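Local structure of NADB-Rossmann Superfamily protein (Streptococcus agalactiae, 3LEC) at residues Asn17-Gly22 / Ile91-Ile96; Phe38-Gln41 / Phe47-Ala50; Lys63-His68 / Ile74-Ala79. The protein probably acts as a tRNA (adenine(22)-N1)-methyltransferase, built on a Rossmann-like fold, and binds a zinc ion. All coordinates share one frame; numbering follows the deposited sequence.

Contact 1: residues Asn17-Gly22 / Ile91-Ile96; sequences NYVPKG and IDTITI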
ATOM      1  N   ASN A  17     -10.781  -0.583   5.878  1.00 18.47           N
ATOM      2  CA  ASN A  17     -11.272  -1.745   6.644  1.00 20.01           C
ATOM      3  C   ASN A  17     -10.198  -2.327   7.570  1.00 20.08           C
ATOM      4  O   ASN A  17     -10.541  -3.007   8.529  1.00 20.99           O
ATOM      5  CB  ASN A  17     -11.792  -2.879   5.741  1.00 19.29           C
ATOM      6  CG  ASN A  17     -12.996  -2.476   4.898  1.00 21.03           C
ATOM      7  OD1 ASN A  17     -13.256  -3.072   3.851  1.00 22.14           O
ATOM      8  ND2 ASN A  17     -13.720  -1.471   5.336  1.00 19.70           N
ATOM      9  N   TYR A  18      -8.925  -2.081   7.249  1.00 20.16           N
ATOM     10  CA  TYR A  18      -7.788  -2.585   8.024  1.00 20.63           C
ATOM     11  C   TYR A  18      -7.206  -1.600   9.040  1.00 19.83           C
ATOM     12  O   TYR A  18      -6.296  -1.957   9.784  1.00 19.65           O
ATOM     13  CB  TYR A  18      -6.664  -3.067   7.116  1.00 21.04           C
ATOM     14  CG  TYR A  18      -6.920  -4.356   6.397  1.00 22.94           C
ATOM     15  CD1 TYR A  18      -7.011  -5.567   7.081  1.00 24.82           C
ATOM     16  CD2 TYR A  18      -7.035  -4.369   5.010  1.00 25.65           C
ATOM     17  CE1 TYR A  18      -7.230  -6.778   6.385  1.00 26.16           C
ATOM     18  CE2 TYR A  18      -7.243  -5.562   4.320  1.00 26.27           C
ATOM     19  CZ  TYR A  18      -7.342  -6.748   5.010  1.00 27.06           C
ATOM     20  OH  TYR A  18      -7.541  -7.912   4.295  1.00 32.29           O
ATOM     21  N   VAL A  19      -7.732  -0.380   9.079  1.00 19.39           N
ATOM     22  CA  VAL A  19      -7.251   0.619  10.039  1.00 20.78           C
ATOM     23  C   VAL A  19      -7.937   0.305  11.356  1.00 21.19           C
ATOM     24  O   VAL A  19      -9.169   0.182  11.396  1.00 21.25           O
ATOM     25  CB  VAL A  19      -7.584   2.060   9.590  1.00 19.96           C
ATOM     26  CG1 VAL A  19      -7.043   3.093  10.593  1.00 20.84           C
ATOM     27  CG2 VAL A  19      -6.998   2.312   8.209  1.00 22.02           C
ATOM     28  N   PRO A  20      -7.138   0.104  12.421  1.00 22.22           N
ATOM     29  CA  PRO A  20      -7.691  -0.266  13.711  1.00 22.60           C
ATOM     30  C   PRO A  20      -8.629   0.814  14.220  1.00 23.36           C
ATOM     31  O   PRO A  20      -8.355   1.997  14.038  1.00 22.54           O
ATOM     32  CB  PRO A  20      -6.448  -0.315  14.618  1.00 23.22           C
ATOM     33  CG  PRO A  20      -5.339  -0.643  13.709  1.00 22.58           C
ATOM     34  CD  PRO A  20      -5.669   0.182  12.476  1.00 21.72           C
ATOM     35  N   LYS A  21      -9.706   0.401  14.890  1.00 23.78           N
ATOM     36  CA  LYS A  21     -10.581   1.347  15.584  1.00 24.98           C
ATOM     37  C   LYS A  21      -9.801   2.215  16.566  1.00 24.20           C
ATOM     38  O   LYS A  21      -8.940   1.717  17.303  1.00 24.30           O
ATOM     39  CB  LYS A  21     -11.670   0.593  16.357  1.00 25.43           C
ATOM     40  CG  LYS A  21     -12.537  -0.284  15.498  1.00 29.78           C
ATOM     41  CD  LYS A  21     -13.505   0.558  14.691  1.00 33.64           C
ATOM     42  CE  LYS A  21     -14.642  -0.283  14.179  1.00 35.30           C
ATOM     43  NZ  LYS A  21     -15.293   0.452  13.087  1.00 36.43           N
ATOM     44  N   GLY A  22     -10.102   3.509  16.569  1.00 23.77           N
ATOM     45  CA  GLY A  22      -9.480   4.442  17.510  1.00 22.42           C
ATOM     46  C   GLY A  22      -8.073   4.870  17.080  1.00 22.92           C
ATOM     47  O   GLY A  22      -7.395   5.592  17.820  1.00 22.84           O
ATOM     48  N   ILE A  91       1.023   9.145  16.686  1.00 21.47           N
ATOM     49  CA  ILE A  91       0.524   8.327  15.572  1.00 20.85           C
ATOM     50  C   ILE A  91       0.860   6.864  15.816  1.00 20.91           C
ATOM     51  O   ILE A  91       1.981   6.547  16.180  1.00 21.09           O
ATOM     52  CB  ILE A  91       1.152   8.779  14.233  1.00 20.78           C
ATOM     53  CG1 ILE A  91       0.783  10.245  13.948  1.00 20.06           C
ATOM     54  CG2 ILE A  91       0.741   7.864  13.083  1.00 21.32           C
ATOM     55  CD1 ILE A  91      -0.737  10.545  13.829  1.00 17.14           C
ATOM     56  N   ASP A  92      -0.125   5.995  15.630  1.00 20.73           N
ATOM     57  CA  ASP A  92       0.084   4.566  15.788  1.00 21.44           C
ATOM     58  C   ASP A  92      -0.110   3.835  14.464  1.00 20.73           C
ATOM     59  O   ASP A  92       0.232   2.663  14.362  1.00 21.10           O
ATOM     60  CB  ASP A  92      -0.844   4.000  16.865  1.00 21.97           C
ATOM     61  CG  ASP A  92      -2.301   4.396  16.655  1.00 24.92           C
ATOM     62  OD1 ASP A  92      -2.846   5.094  17.526  1.00 29.34           O
ATOM     63  OD2 ASP A  92      -2.906   4.015  15.637  1.00 27.34           O
ATOM     64  N   THR A  93      -0.661   4.520  13.458  1.00 19.59           N
ATOM     65  CA  THR A  93      -0.927   3.881  12.158  1.00 19.06           C
ATOM     66  C   THR A  93      -0.554   4.788  10.979  1.00 17.98           C
ATOM     67  O   THR A  93      -0.868   5.977  10.982  1.00 19.06           O
ATOM     68  CB  THR A  93      -2.418   3.501  11.988  1.00 19.45           C
ATOM     69  OG1 THR A  93      -2.881   2.754  13.119  1.00 21.46           O
ATOM     70  CG2 THR A  93      -2.636   2.678  10.726  1.00 19.19           C
ATOM     71  N   ILE A  94       0.056   4.203   9.955  1.00 17.01           N
ATOM     72  CA  ILE A  94       0.446   4.922   8.735  1.00 17.31           C
ATOM     73  C   ILE A  94      -0.152   4.194   7.531  1.00 17.78           C
ATOM     74  O   ILE A  94      -0.080   2.966   7.440  1.00 18.35           O
ATOM     75  CB  ILE A  94       1.970   5.037   8.619  1.00 17.75           C
ATOM     76  CG1 ILE A  94       2.529   5.889   9.785  1.00 18.87           C
ATOM     77  CG2 ILE A  94       2.401   5.634   7.256  1.00 18.26           C
ATOM     78  CD1 ILE A  94       4.069   6.004   9.784  1.00 21.30           C
ATOM     79  N   THR A  95      -0.787   4.945   6.639  1.00 18.22           N
ATOM     80  CA  THR A  95      -1.235   4.397   5.359  1.00 19.12           C
ATOM     81  C   THR A  95      -0.441   5.065   4.226  1.00 19.09           C
ATOM     82  O   THR A  95      -0.174   6.268   4.264  1.00 17.84           O
ATOM     83  CB  THR A  95      -2.752   4.584   5.140  1.00 19.42           C
ATOM     84  OG1 THR A  95      -3.118   5.949   5.377  1.00 20.03           O
ATOM     85  CG2 THR A  95      -3.576   3.674   6.080  1.00 20.13           C
ATOM     86  N   ILE A  96      -0.032   4.277   3.236  1.00 19.17           N
ATOM     87  CA  ILE A  96       0.587   4.832   2.022  1.00 18.80           C
ATOM     88  C   ILE A  96      -0.012   4.103   0.836  1.00 19.65           C
ATOM     89  O   ILE A  96       0.161   2.895   0.724  1.00 18.65           O
ATOM     90  CB  ILE A  96       2.132   4.694   1.991  1.00 18.94           C
ATOM     91  CG1 ILE A  96       2.775   5.130   3.323  1.00 19.41           C
ATOM     92  CG2 ILE A  96       2.709   5.491   0.815  1.00 18.81           C
ATOM     93  CD1 ILE A  96       4.261   4.765   3.451  1.00 20.86           C
TER
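The loop 17-22 lies beside the start of strand 93-99 with V19 and T93 as the nearest CA pair, 7.4 Å apart, too wide for strand pairing, and no hydrogen bond joins the two segments. Side chains therefore bridge the gap, and few take part. V19 offers one methyl to each of two threonines: V19 CG2 comes to 4.3 Å from T95 CG2, while V19 CG1 stands 4.4 Å from T93 CG2. Both distances are those of loose methyl packing. P20 makes the shortest approach of the contact; the CD corner of its ring comes up to the T93 hydroxyl, with P20 CD 3.8 Å from T93 OG1.

The first torsion of T93 (chi1 -51°) sets OG1 beside the backbone N and leaves CG2 anti to that N, on the V19 side. From there T93 OG1 donates a hydrogen bond to D92 OD2 at 2.8 Å, and the carboxylate oxygen accepts with its anti lone pair. The other oxygen, D92 OD1, accepts from the backbone N of R24, so both oxygens of the carboxylate are engaged at the strand entrance. T95 likewise spends its hydroxyl elsewhere, on D27 OD1, and meets V19 through its methyl alone.

R24 and D27 belong to strand 23-28, which runs parallel to 93-99 beside it. The loop leads into strand 23-28 and packs against this parallel neighbour, the two strands being adjacent in the middle of the 3-2-1-4-5-7-6 sheet of the class I methyltransferase fold.

Contact 2: residues Phe38-Gln41 / Phe47-Ala50; sequences FLLQ and FAIA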
ATOM      1  N   PHE A  38     -13.244   9.871   5.682  1.00 17.39           N
ATOM      2  CA  PHE A  38     -14.131   8.748   5.909  1.00 17.61           C
ATOM      3  C   PHE A  38     -13.998   8.268   7.353  1.00 17.34           C
ATOM      4  O   PHE A  38     -14.995   8.122   8.068  1.00 18.38           O
ATOM      5  CB  PHE A  38     -13.825   7.579   4.974  1.00 17.94           C
ATOM      6  CG  PHE A  38     -14.651   6.369   5.294  1.00 19.74           C
ATOM      7  CD1 PHE A  38     -16.032   6.381   5.070  1.00 22.46           C
ATOM      8  CD2 PHE A  38     -14.071   5.262   5.913  1.00 19.21           C
ATOM      9  CE1 PHE A  38     -16.832   5.281   5.416  1.00 22.67           C
ATOM     10  CE2 PHE A  38     -14.850   4.132   6.245  1.00 21.27           C
ATOM     11  CZ  PHE A  38     -16.225   4.141   6.007  1.00 22.35           C
ATOM     12  N   LEU A  39     -12.754   8.070   7.776  1.00 18.30           N
ATOM     13  CA  LEU A  39     -12.476   7.427   9.058  1.00 19.35           C
ATOM     14  C   LEU A  39     -12.896   8.334  10.198  1.00 20.35           C
ATOM     15  O   LEU A  39     -13.423   7.841  11.200  1.00 21.31           O
ATOM     16  CB  LEU A  39     -10.999   7.070   9.170  1.00 18.48           C
ATOM     17  CG  LEU A  39     -10.583   5.933   8.234  1.00 19.55           C
ATOM     18  CD1 LEU A  39      -9.086   5.703   8.365  1.00 18.84           C
ATOM     19  CD2 LEU A  39     -11.409   4.638   8.537  1.00 17.59           C
ATOM     20  N   LEU A  40     -12.656   9.642  10.046  1.00 20.73           N
ATOM     21  CA  LEU A  40     -13.039  10.616  11.076  1.00 22.31           C
ATOM     22  C   LEU A  40     -14.533  10.921  11.116  1.00 24.00           C
ATOM     23  O   LEU A  40     -15.102  11.074  12.202  1.00 25.04           O
ATOM     24  CB  LEU A  40     -12.226  11.919  10.955  1.00 21.81           C
ATOM     25  CG  LEU A  40     -10.948  11.974  11.805  1.00 22.99           C
ATOM     26  CD1 LEU A  40     -11.263  11.793  13.310  1.00 23.29           C
ATOM     27  CD2 LEU A  40      -9.890  10.940  11.365  1.00 24.36           C
ATOM     28  N   GLN A  41     -15.180  11.004   9.950  1.00 25.04           N
ATOM     29  CA  GLN A  41     -16.615  11.290   9.938  1.00 26.79           C
ATOM     30  C   GLN A  41     -17.403  10.136  10.568  1.00 27.68           C
ATOM     31  O   GLN A  41     -18.469  10.358  11.134  1.00 29.00           O
ATOM     32  CB  GLN A  41     -17.124  11.614   8.529  1.00 26.62           C
ATOM     33  CG  GLN A  41     -17.443  10.401   7.676  1.00 26.84           C
ATOM     34  CD  GLN A  41     -17.619  10.720   6.181  1.00 27.83           C
ATOM     35  OE1 GLN A  41     -17.800   9.817   5.368  1.00 29.28           O
ATOM     36  NE2 GLN A  41     -17.567  11.992   5.828  1.00 29.36           N
ATOM     37  N   PHE A  47      -7.975  10.568  15.290  1.00 21.72           N
ATOM     38  CA  PHE A  47      -7.186  11.699  14.777  1.00 21.70           C
ATOM     39  C   PHE A  47      -6.471  11.254  13.516  1.00 20.77           C
ATOM     40  O   PHE A  47      -6.094  10.079  13.382  1.00 19.99           O
ATOM     41  CB  PHE A  47      -6.156  12.161  15.830  1.00 21.68           C
ATOM     42  CG  PHE A  47      -5.173  13.195  15.344  1.00 22.09           C
ATOM     43  CD1 PHE A  47      -5.568  14.506  15.128  1.00 24.45           C
ATOM     44  CD2 PHE A  47      -3.836  12.858  15.133  1.00 22.36           C
ATOM     45  CE1 PHE A  47      -4.648  15.463  14.700  1.00 22.30           C
ATOM     46  CE2 PHE A  47      -2.926  13.791  14.695  1.00 22.46           C
ATOM     47  CZ  PHE A  47      -3.332  15.102  14.483  1.00 23.02           C
ATOM     48  N   ALA A  48      -6.288  12.183  12.580  1.00 20.25           N
ATOM     49  CA  ALA A  48      -5.518  11.879  11.381  1.00 19.23           C
ATOM     50  C   ALA A  48      -4.735  13.082  10.869  1.00 19.25           C
ATOM     51  O   ALA A  48      -5.096  14.229  11.139  1.00 19.08           O
ATOM     52  CB  ALA A  48      -6.415  11.294  10.270  1.00 20.18           C
ATOM     53  N   ILE A  49      -3.652  12.794  10.155  1.00 19.14           N
ATOM     54  CA  ILE A  49      -2.874  13.797   9.415  1.00 18.15           C
ATOM     55  C   ILE A  49      -2.899  13.372   7.954  1.00 18.82           C
ATOM     56  O   ILE A  49      -2.656  12.186   7.615  1.00 18.20           O
ATOM     57  CB  ILE A  49      -1.417  13.900   9.906  1.00 18.65           C
ATOM     58  CG1 ILE A  49      -1.348  14.268  11.413  1.00 18.79           C
ATOM     59  CG2 ILE A  49      -0.596  14.896   9.056  1.00 17.36           C
ATOM     60  CD1 ILE A  49      -0.003  13.827  12.059  1.00 20.04           C
ATOM     61  N   ALA A  50      -3.207  14.327   7.088  1.00 18.81           N
ATOM     62  CA  ALA A  50      -3.103  14.107   5.647  1.00 19.45           C
ATOM     63  C   ALA A  50      -1.814  14.775   5.221  1.00 20.17           C
ATOM     64  O   ALA A  50      -1.707  15.996   5.256  1.00 21.15           O
ATOM     65  CB  ALA A  50      -4.309  14.702   4.902  1.00 19.02           C
TER
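L40, on the last turn of helix 34-41, packs on F47 and A48 and so closes the beta-alpha-beta crossover made by strand 23-28, helix 34-41 and strand 45-52. The helix and strand come near each other at L40 and F47, whose CA atoms are 7.0 Å apart.

Apolar contact supplies nearly all of the interaction. A48 points its CB toward the helix and takes the end of the leucine. F47 does the reverse: its CB points away from the helix and is already 5.7 Å from L40 CD1, and the ring lies farther still. What L40 meets of F47 is chiefly backbone, the closest atom being F47 N. The same leucine also touches K73 and I74, so one side chain spans the strand and its sheet neighbour 74-78.

Polar bonds are absent between the two segments, and the backbone of 47-50 is engaged within the sheet instead. F47 and I49 pair with L25 on strand 23-28, whereas A48 pairs with K73 and D75 on the other side. Q41, the next residue after L40, makes no contact with the strand segment and uses OE1 to accept from the backbone N of L6.

The leucine fork is splayed along the strand. With chi1 at -93°, displaced from the usual staggered position, its two methyls reach successive residues: L40 CD1 lies 4.0 Å from F47 N, and L40 CD2 lies 3.7 Å from A48 CB.

Contact 3: residues Lys63-His68 / Ile74-Ala79; sequences KNVSEH and IDVRLA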
ATOM      1  N   LYS A  63      -8.962  22.071   1.777  1.00 21.00           N
ATOM      2  CA  LYS A  63     -10.324  22.499   1.439  1.00 20.82           C
ATOM      3  C   LYS A  63     -11.328  21.408   1.783  1.00 20.90           C
ATOM      4  O   LYS A  63     -12.378  21.691   2.360  1.00 20.18           O
ATOM      5  CB  LYS A  63     -10.462  22.866  -0.043  1.00 22.37           C
ATOM      6  N   ASN A  64     -10.982  20.166   1.440  1.00 20.05           N
ATOM      7  CA  ASN A  64     -11.899  19.044   1.656  1.00 20.16           C
ATOM      8  C   ASN A  64     -12.150  18.819   3.131  1.00 19.68           C
ATOM      9  O   ASN A  64     -13.288  18.630   3.542  1.00 19.32           O
ATOM     10  CB  ASN A  64     -11.389  17.757   0.976  1.00 19.93           C
ATOM     11  CG  ASN A  64     -11.534  17.798  -0.546  1.00 21.35           C
ATOM     12  OD1 ASN A  64     -12.164  18.709  -1.114  1.00 21.09           O
ATOM     13  ND2 ASN A  64     -10.977  16.788  -1.211  1.00 20.10           N
ATOM     14  N   VAL A  65     -11.086  18.836   3.939  1.00 20.59           N
ATOM     15  CA  VAL A  65     -11.234  18.647   5.385  1.00 19.22           C
ATOM     16  C   VAL A  65     -12.155  19.731   5.966  1.00 21.14           C
ATOM     17  O   VAL A  65     -13.039  19.452   6.800  1.00 20.82           O
ATOM     18  CB  VAL A  65      -9.858  18.617   6.107  1.00 18.91           C
ATOM     19  CG1 VAL A  65     -10.044  18.694   7.621  1.00 17.96           C
ATOM     20  CG2 VAL A  65      -9.094  17.338   5.739  1.00 17.92           C
ATOM     21  N   SER A  66     -11.962  20.949   5.484  1.00 21.35           N
ATOM     22  CA  SER A  66     -12.705  22.112   5.979  1.00 22.77           C
ATOM     23  C   SER A  66     -14.202  22.003   5.654  1.00 22.51           C
ATOM     24  O   SER A  66     -15.062  22.176   6.531  1.00 22.32           O
ATOM     25  CB  SER A  66     -12.110  23.394   5.398  1.00 22.36           C
ATOM     26  OG  SER A  66     -12.861  24.500   5.860  1.00 26.66           O
ATOM     27  N   GLU A  67     -14.493  21.676   4.396  1.00 22.54           N
ATOM     28  CA  GLU A  67     -15.860  21.528   3.888  1.00 22.98           C
ATOM     29  C   GLU A  67     -16.611  20.431   4.637  1.00 22.67           C
ATOM     30  O   GLU A  67     -17.828  20.553   4.917  1.00 22.22           O
ATOM     31  CB  GLU A  67     -15.822  21.231   2.373  1.00 23.57           C
ATOM     32  CG  GLU A  67     -17.155  21.484   1.613  1.00 27.68           C
ATOM     33  CD  GLU A  67     -17.410  22.958   1.307  1.00 31.31           C
ATOM     34  OE1 GLU A  67     -18.412  23.269   0.623  1.00 35.14           O
ATOM     35  OE2 GLU A  67     -16.612  23.812   1.745  1.00 35.04           O
ATOM     36  N   HIS A  68     -15.875  19.376   4.992  1.00 21.28           N
ATOM     37  CA  HIS A  68     -16.440  18.254   5.704  1.00 21.34           C
ATOM     38  C   HIS A  68     -16.532  18.490   7.211  1.00 21.86           C
ATOM     39  O   HIS A  68     -17.062  17.645   7.961  1.00 21.29           O
ATOM     40  CB  HIS A  68     -15.664  16.991   5.374  1.00 21.57           C
ATOM     41  CG  HIS A  68     -16.082  16.362   4.093  1.00 20.56           C
ATOM     42  ND1 HIS A  68     -16.974  15.318   4.048  1.00 20.91           N
ATOM     43  CD2 HIS A  68     -15.751  16.631   2.807  1.00 19.17           C
ATOM     44  CE1 HIS A  68     -17.156  14.951   2.791  1.00 18.33           C
ATOM     45  NE2 HIS A  68     -16.436  15.738   2.017  1.00 17.43           N
ATOM     46  N   ILE A  74      -8.548  16.554  11.838  1.00 22.00           N
ATOM     47  CA  ILE A  74      -7.631  16.173  10.767  1.00 20.92           C
ATOM     48  C   ILE A  74      -6.658  17.288  10.431  1.00 20.85           C
ATOM     49  O   ILE A  74      -7.062  18.355   9.980  1.00 21.50           O
ATOM     50  CB  ILE A  74      -8.351  15.703   9.496  1.00 20.81           C
ATOM     51  CG1 ILE A  74      -9.294  14.533   9.799  1.00 20.41           C
ATOM     52  CG2 ILE A  74      -7.313  15.306   8.445  1.00 21.36           C
ATOM     53  CD1 ILE A  74     -10.124  14.068   8.598  1.00 21.29           C
ATOM     54  N   ASP A  75      -5.379  17.030  10.656  1.00 20.17           N
ATOM     55  CA  ASP A  75      -4.329  17.982  10.294  1.00 20.54           C
ATOM     56  C   ASP A  75      -3.880  17.736   8.872  1.00 20.61           C
ATOM     57  O   ASP A  75      -3.740  16.591   8.438  1.00 20.47           O
ATOM     58  CB  ASP A  75      -3.127  17.882  11.251  1.00 20.69           C
ATOM     59  CG  ASP A  75      -3.363  18.591  12.575  1.00 23.30           C
ATOM     60  OD1 ASP A  75      -4.368  19.319  12.699  1.00 27.59           O
ATOM     61  OD2 ASP A  75      -2.527  18.423  13.491  1.00 24.48           O
ATOM     62  N   VAL A  76      -3.665  18.816   8.128  1.00 19.96           N
ATOM     63  CA  VAL A  76      -3.197  18.660   6.770  1.00 20.04           C
ATOM     64  C   VAL A  76      -1.851  19.348   6.766  1.00 20.17           C
ATOM     65  O   VAL A  76      -1.737  20.478   7.232  1.00 20.33           O
ATOM     66  CB  VAL A  76      -4.173  19.291   5.742  1.00 19.99           C
ATOM     67  CG1 VAL A  76      -3.617  19.154   4.328  1.00 18.81           C
ATOM     68  CG2 VAL A  76      -5.587  18.704   5.851  1.00 20.05           C
ATOM     69  N   ARG A  77      -0.820  18.631   6.337  1.00 19.46           N
ATOM     70  CA  ARG A  77       0.539  19.140   6.423  1.00 20.64           C
ATOM     71  C   ARG A  77       1.302  19.020   5.117  1.00 21.70           C
ATOM     72  O   ARG A  77       1.125  18.050   4.361  1.00 20.56           O
ATOM     73  CB  ARG A  77       1.291  18.471   7.571  1.00 20.62           C
ATOM     74  CG  ARG A  77       0.601  18.711   8.908  1.00 20.83           C
ATOM     75  CD  ARG A  77       1.438  18.274  10.082  1.00 22.14           C
ATOM     76  NE  ARG A  77       0.633  18.275  11.300  1.00 22.59           N
ATOM     77  CZ  ARG A  77       0.936  17.598  12.407  1.00 20.95           C
ATOM     78  NH1 ARG A  77       2.053  16.892  12.480  1.00 22.27           N
ATOM     79  NH2 ARG A  77       0.131  17.648  13.451  1.00 23.22           N
ATOM     80  N   LEU A  78       2.129  20.030   4.842  1.00 21.69           N
ATOM     81  CA  LEU A  78       2.968  20.022   3.652  1.00 23.52           C
ATOM     82  C   LEU A  78       4.351  19.644   4.109  1.00 24.37           C
ATOM     83  O   LEU A  78       5.081  20.483   4.648  1.00 23.02           O
ATOM     84  CB  LEU A  78       3.015  21.409   3.000  1.00 24.37           C
ATOM     85  CG  LEU A  78       3.437  21.617   1.540  1.00 27.01           C
ATOM     86  CD1 LEU A  78       3.584  23.116   1.285  1.00 30.43           C
ATOM     87  CD2 LEU A  78       4.714  20.899   1.168  1.00 31.82           C
ATOM     88  N   ALA A  79       4.718  18.387   3.873  1.00 24.61           N
ATOM     89  CA  ALA A  79       5.972  17.856   4.373  1.00 25.69           C
ATOM     90  C   ALA A  79       6.402  16.629   3.590  1.00 27.04           C
ATOM     91  O   ALA A  79       5.565  15.856   3.107  1.00 28.10           O
ATOM     92  CB  ALA A  79       5.847  17.518   5.878  1.00 26.20           C
TER
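D75 OD2 receives R77 NH2 at 2.8 Å, in a salt bridge along one face of strand 74-78, while I74 and V76, on the other face, receive V65 from helix 55-67. The bridge is moderately bent, with an N-H...acceptor angle of 154°. The donor meets the anti side of the carboxylate, 17° out of its plane, and the acceptor sits at the guanidinium edge. R77 NH1 forms a second salt bridge, to D89 OD2, so two carboxylates grip the guanidinium, limit its rotation and probably balance its charge.

The contact with the helix is apolar. The nearest CA pair is V65 and I74, 6.9 Å apart, and V65 is the one helix residue here that touches the strand. Its branches divide the work. CG1, anti to the backbone N, rests over the strand backbone, 3.8 Å from I74 O. The other methyl, V65 CG2, touches both strand side chains, at 3.8 Å from I74 CG2 and also 3.8 Å from V76 CG2. The side chains of V65 and I74 cross at a slant, whereas those of V65 and V76 pass in opposite directions.

Within the beta-alpha-beta unit of strand 45-52, helix 55-67 and strand 74-78, this valine joins helix to outermost strand. Y58, A61 and L62, earlier in the same helix, also touch V76, and L40 of helix 34-41 also packs on I74.

All three contacts are largely buried and reach one sheet, but from centre to margin: the centre of contact 1 lies about 12 Å from the centre of the chain, those of contacts 2 and 3 about 17 and 21 Å. Contacts 2 and 3 each close a right-handed crossover with a single aliphatic helix residue, whereas contact 1 joins a loop to a strand and mixes methyls with hydroxyls. Contacts 2 and 3 share the paired strands 45-52 and 74-78, where A50 N lies 2.7 Å from D75 O, a probable hydrogen bond. Contact 1 meets contact 2 through packing, I91 CD1 on I49 CD1 at 3.8 Å, and does not touch contact 3.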